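Local coordinates for gluconate kinase (Lactobacillus acidophilus, PDB 3LL3), which probably phosphorylates a sugar or sugar acid with ATP as an FGGY-family carbohydrate kinase, perhaps a gluconokinase, and is seen here with D-xylulose and ATP bound, at residues L137-L140 with K141-T145; V108-A111 with K112-G115. All coordinates share one frame; numbering follows the deposited sequence.

Contact 1. Residues L137-L140 with K141-T145; sequences LLWL and KNKKT
Trp139 and Lys143, one helical turn apart, meet through the indole face and the aliphatic part of the lysine. CG of Lys143 stands 3.7 Å from the centroid of the five-membered ring of Trp139, 20° off the normal, a CH-pi contact not centred over the ring but displaced to its margin. With Trp139 CG anti to the backbone N (chi1 -175°), the indole turns one face to the lysine chain, which crosses it at about a right angle. Lys144 runs alongside the same indole, its CD 4.1 Å from Trp139 CH2. This is the C-terminal end of helix 133-143, in the N-terminal domain of this FGGY-family kinase, which has the actin-like ATPase fold. Leu140, buried and packed on Trp154, holds Lys144 twice: its O accepts Lys144 N at 2.8 Å, from outside the carbonyl plane, and its CD2 lies 4.0 Å from Lys144 CB. Lys143 N likewise donates to Trp139 O. Lys141 N gives Leu137 O a 2.8 Å bond with an N-H...O angle of 158°, and Lys141 CB lies 3.3 Å from that same Leu137 O. Beyond, the Lys141 chain bends at its last two torsions, and NZ donates weakly to a water that itself donates to Leu138 O. Trp139 also rests on Ile107 and Cys103.

Contact 2. Residues V108-A111 with K112-G115; sequences VQDA and KNRG
The side-chain amides of Gln109 and Asn113 approach each other one turn apart, their planes inclined by 43°, so they are neither stacked nor coplanar. Their modelled orientation is doubtful, and no donor or acceptor can be assigned to this pair. The other flat group, the guanidinium of Arg114, approaches the backbone obliquely: its NH2 lies 3.7 Å from Ala111 CA, and Asp110 O also lies obliquely to it. The setting is the C-terminal end of helix 105-114, an amphipathic helix in the N-terminal domain of this FGGY-family kinase, which has the actin-like ATPase fold. Val108 and Ala111 occupy its buried side and pack against Tyr135 of helix 133-143, while Gln109, Asp110, Asn113 and Arg114 are exposed.

Three i to i+4 backbone bonds of ordinary straightness define the turn. Lys112 N reaches Val108 O at 2.8 Å, Asn113 N bonds to Gln109 O, and Arg114 N reaches Asp110 O at 3.0 Å. Arg114 N has a second, weak bond to Ala111 O, so its N-H is shared between the i+4 carbonyl and, weakly, the i+3 one. Gly115 then leaves helical geometry with phi 87°, and helix 116-124 follows at once. The junction is tied by a backbone hydrogen bond between Ala111 and Ala117 and by Gln118 NE2 bonded to Lys112 O. Arg114 folds back along its own helix: with CG beside the backbone N (chi1 -55°) and a bend at chi3, the chain passes over the peptide of Asp110, and its CD lies 3.4 Å from Asp110 O.

How the contacts relate
Contact 2 closes before contact 1 opens along the chain, and each describes the C-terminal end of a different helix, 105-114 and 133-143. Their centres are 16 Å apart and their nearest atoms about 6 Å apart, so the contacts do not touch directly. The two helices nevertheless pack together: Ile107, just ahead of contact 2, meets Leu138 and Trp139, while Tyr135, just ahead of contact 1, meets Val108 and Ala111. Both contacts lie away from the sugar and nucleotide pockets. The side chain of Val108 is about 9 Å from the bound 1-deoxy-D-xylulose-5-phosphate and about 13 Å from D-xylulose, distances that exclude direct ligand contact by this side chain.

Contact 1. Residues L137-L140 with K141-T145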
loop_
_atom_site.group_PDB
_atom_site.type_symbol
_atom_site.label_atom_id
_atom_site.label_comp_id
_atom_site.label_asym_id
_atom_site.label_seq_id
_atom_site.Cartn_x
_atom_site.Cartn_y
_atom_site.Cartn_z
ATOM N N LEU A 137 -32.782 -14.919 9.809
ATOM C CA LEU A 137 -34.136 -15.471 9.797
ATOM C C LEU A 137 -34.741 -15.388 8.396
ATOM O O LEU A 137 -35.373 -16.332 7.933
ATOM C CB LEU A 137 -35.037 -14.728 10.786
ATOM C CG LEU A 137 -34.780 -14.992 12.263
ATOM C CD1 LEU A 137 -35.505 -13.958 13.122
ATOM C CD2 LEU A 137 -35.218 -16.418 12.618
ATOM N N LEU A 138 -34.528 -14.251 7.735
ATOM C CA LEU A 138 -34.940 -14.067 6.359
ATOM C C LEU A 138 -34.278 -15.100 5.445
ATOM O O LEU A 138 -34.936 -15.670 4.562
ATOM C CB LEU A 138 -34.592 -12.659 5.896
ATOM C CG LEU A 138 -35.454 -11.545 6.481
ATOM C CD1 LEU A 138 -34.925 -10.203 6.041
ATOM C CD2 LEU A 138 -36.899 -11.721 6.027
ATOM N N TRP A 139 -32.983 -15.338 5.653
ATOM C CA TRP A 139 -32.270 -16.353 4.881
ATOM C C TRP A 139 -32.836 -17.745 5.157
ATOM O O TRP A 139 -33.084 -18.520 4.231
ATOM C CB TRP A 139 -30.780 -16.347 5.204
ATOM C CG TRP A 139 -29.996 -17.299 4.334
ATOM C CD1 TRP A 139 -29.557 -17.074 3.056
ATOM C CD2 TRP A 139 -29.556 -18.617 4.681
ATOM N NE1 TRP A 139 -28.872 -18.176 2.590
ATOM C CE2 TRP A 139 -28.853 -19.132 3.570
ATOM C CE3 TRP A 139 -29.670 -19.405 5.827
ATOM C CZ2 TRP A 139 -28.284 -20.404 3.570
ATOM C CZ3 TRP A 139 -29.108 -20.674 5.824
ATOM C CH2 TRP A 139 -28.422 -21.159 4.703
ATOM N N LEU A 140 -33.031 -18.067 6.431
ATOM C CA LEU A 140 -33.581 -19.373 6.804
ATOM C C LEU A 140 -34.966 -19.605 6.193
ATOM O O LEU A 140 -35.265 -20.690 5.688
ATOM C CB LEU A 140 -33.657 -19.514 8.321
ATOM C CG LEU A 140 -32.317 -19.689 9.050
ATOM C CD1 LEU A 140 -32.464 -19.441 10.537
ATOM C CD2 LEU A 140 -31.757 -21.077 8.796
ATOM N N LYS A 141 -35.803 -18.575 6.240
ATOM C CA LYS A 141 -37.165 -18.639 5.699
ATOM C C LYS A 141 -37.193 -18.894 4.186
ATOM O O LYS A 141 -38.143 -19.477 3.666
ATOM C CB LYS A 141 -37.894 -17.333 6.040
ATOM C CG LYS A 141 -39.221 -17.071 5.309
ATOM C CD LYS A 141 -39.947 -15.899 5.980
ATOM C CE LYS A 141 -40.538 -14.945 4.960
ATOM N NZ LYS A 141 -39.601 -14.716 3.833
ATOM N N ASN A 142 -36.153 -18.449 3.483
ATOM C CA ASN A 142 -36.079 -18.614 2.037
ATOM C C ASN A 142 -35.342 -19.891 1.629
ATOM O O ASN A 142 -35.728 -20.547 0.661
ATOM C CB ASN A 142 -35.414 -17.392 1.389
ATOM C CG ASN A 142 -35.342 -17.494 -0.134
ATOM O OD1 ASN A 142 -34.255 -17.637 -0.713
ATOM N ND2 ASN A 142 -36.503 -17.414 -0.792
ATOM N N LYS A 143 -34.297 -20.255 2.370
ATOM C CA LYS A 143 -33.421 -21.347 1.939
ATOM C C LYS A 143 -33.483 -22.620 2.790
ATOM O O LYS A 143 -32.960 -23.662 2.393
ATOM C CB LYS A 143 -31.967 -20.867 1.826
ATOM C CG LYS A 143 -31.817 -19.484 1.234
ATOM C CD LYS A 143 -30.632 -19.394 0.268
ATOM C CE LYS A 143 -31.081 -19.505 -1.185
ATOM N NZ LYS A 143 -31.833 -20.770 -1.409
ATOM N N LYS A 144 -34.107 -22.533 3.959
ATOM C CA LYS A 144 -34.235 -23.677 4.852
ATOM C C LYS A 144 -35.677 -23.755 5.321
ATOM O O LYS A 144 -35.957 -23.720 6.522
ATOM C CB LYS A 144 -33.299 -23.534 6.058
ATOM C CG LYS A 144 -32.057 -24.423 6.026
ATOM C CD LYS A 144 -31.208 -24.167 4.800
ATOM C CE LYS A 144 -30.111 -25.214 4.659
ATOM N NZ LYS A 144 -29.086 -25.140 5.748
ATOM N N THR A 145 -36.595 -23.850 4.362
ATOM C CA THR A 145 -38.023 -23.775 4.652
ATOM C C THR A 145 -38.496 -24.788 5.695
ATOM O O THR A 145 -39.411 -24.510 6.481
ATOM C CB THR A 145 -38.863 -23.950 3.368
ATOM O OG1 THR A 145 -40.244 -24.109 3.725
ATOM C CG2 THR A 145 -38.402 -25.178 2.578
HETATM O O HOH W 1 -36.847 -15.018 2.814
#

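Contact 2. Residues V108-A111 with K112-G115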
loop_
_atom_site.group_PDB
_atom_site.type_symbol
_atom_site.label_atom_id
_atom_site.label_comp_id
_atom_site.label_asym_id
_atom_site.label_seq_id
_atom_site.Cartn_x
_atom_site.Cartn_y
_atom_site.Cartn_z
ATOM N N VAL A 108 -28.509 -9.581 2.678
ATOM C CA VAL A 108 -28.225 -8.214 3.100
ATOM C C VAL A 108 -27.993 -7.327 1.896
ATOM O O VAL A 108 -28.536 -6.224 1.802
ATOM C CB VAL A 108 -27.000 -8.156 4.033
ATOM C CG1 VAL A 108 -26.561 -6.715 4.243
ATOM C CG2 VAL A 108 -27.316 -8.853 5.364
ATOM N N GLN A 109 -27.181 -7.814 0.967
ATOM C CA GLN A 109 -26.905 -7.047 -0.240
ATOM C C GLN A 109 -28.206 -6.701 -0.983
ATOM O O GLN A 109 -28.409 -5.547 -1.351
ATOM C CB GLN A 109 -25.905 -7.781 -1.140
ATOM C CG GLN A 109 -25.494 -6.991 -2.371
ATOM C CD GLN A 109 -24.884 -5.648 -2.026
ATOM O OE1 GLN A 109 -25.351 -4.602 -2.494
ATOM N NE2 GLN A 109 -23.838 -5.662 -1.192
ATOM N N ASP A 110 -29.093 -7.678 -1.178
ATOM C CA ASP A 110 -30.380 -7.405 -1.831
ATOM C C ASP A 110 -31.218 -6.407 -1.023
ATOM O O ASP A 110 -31.775 -5.460 -1.575
ATOM C CB ASP A 110 -31.191 -8.692 -2.047
ATOM C CG ASP A 110 -30.469 -9.702 -2.926
ATOM O OD1 ASP A 110 -29.596 -9.298 -3.724
ATOM O OD2 ASP A 110 -30.783 -10.909 -2.825
ATOM N N ALA A 111 -31.318 -6.630 0.284
ATOM C CA ALA A 111 -32.008 -5.679 1.146
ATOM C C ALA A 111 -31.457 -4.264 0.952
ATOM O O ALA A 111 -32.194 -3.284 0.917
ATOM C CB ALA A 111 -31.877 -6.108 2.601
ATOM N N LYS A 112 -30.140 -4.177 0.839
ATOM C CA LYS A 112 -29.454 -2.911 0.690
ATOM C C LYS A 112 -29.835 -2.265 -0.656
ATOM O O LYS A 112 -30.063 -1.052 -0.735
ATOM C CB LYS A 112 -27.939 -3.150 0.817
ATOM C CG LYS A 112 -27.104 -1.945 1.154
ATOM C CD LYS A 112 -25.627 -2.338 1.289
ATOM C CE LYS A 112 -24.709 -1.125 1.197
ATOM N NZ LYS A 112 -23.267 -1.505 1.025
ATOM N N ASN A 113 -29.945 -3.081 -1.703
ATOM C CA ASN A 113 -30.317 -2.564 -3.020
ATOM C C ASN A 113 -31.765 -2.052 -3.083
ATOM O O ASN A 113 -32.064 -1.094 -3.791
ATOM C CB ASN A 113 -30.070 -3.614 -4.111
ATOM C CG ASN A 113 -28.609 -4.033 -4.203
ATOM O OD1 ASN A 113 -27.709 -3.274 -3.853
ATOM N ND2 ASN A 113 -28.372 -5.257 -4.673
ATOM N N ARG A 114 -32.659 -2.670 -2.323
ATOM C CA ARG A 114 -34.067 -2.279 -2.379
ATOM C C ARG A 114 -34.441 -1.206 -1.353
ATOM O O ARG A 114 -35.570 -0.714 -1.354
ATOM C CB ARG A 114 -34.958 -3.508 -2.198
ATOM C CG ARG A 114 -34.669 -4.643 -3.185
ATOM C CD ARG A 114 -35.037 -5.988 -2.564
ATOM N NE ARG A 114 -36.122 -5.822 -1.596
ATOM C CZ ARG A 114 -36.173 -6.425 -0.411
ATOM N NH1 ARG A 114 -37.200 -6.208 0.403
ATOM N NH2 ARG A 114 -35.191 -7.239 -0.033
ATOM N N GLY A 115 -33.501 -0.849 -0.479
ATOM C CA GLY A 115 -33.771 0.131 0.561
ATOM C C GLY A 115 -34.351 -0.470 1.833
ATOM O O GLY A 115 -34.748 0.267 2.739
#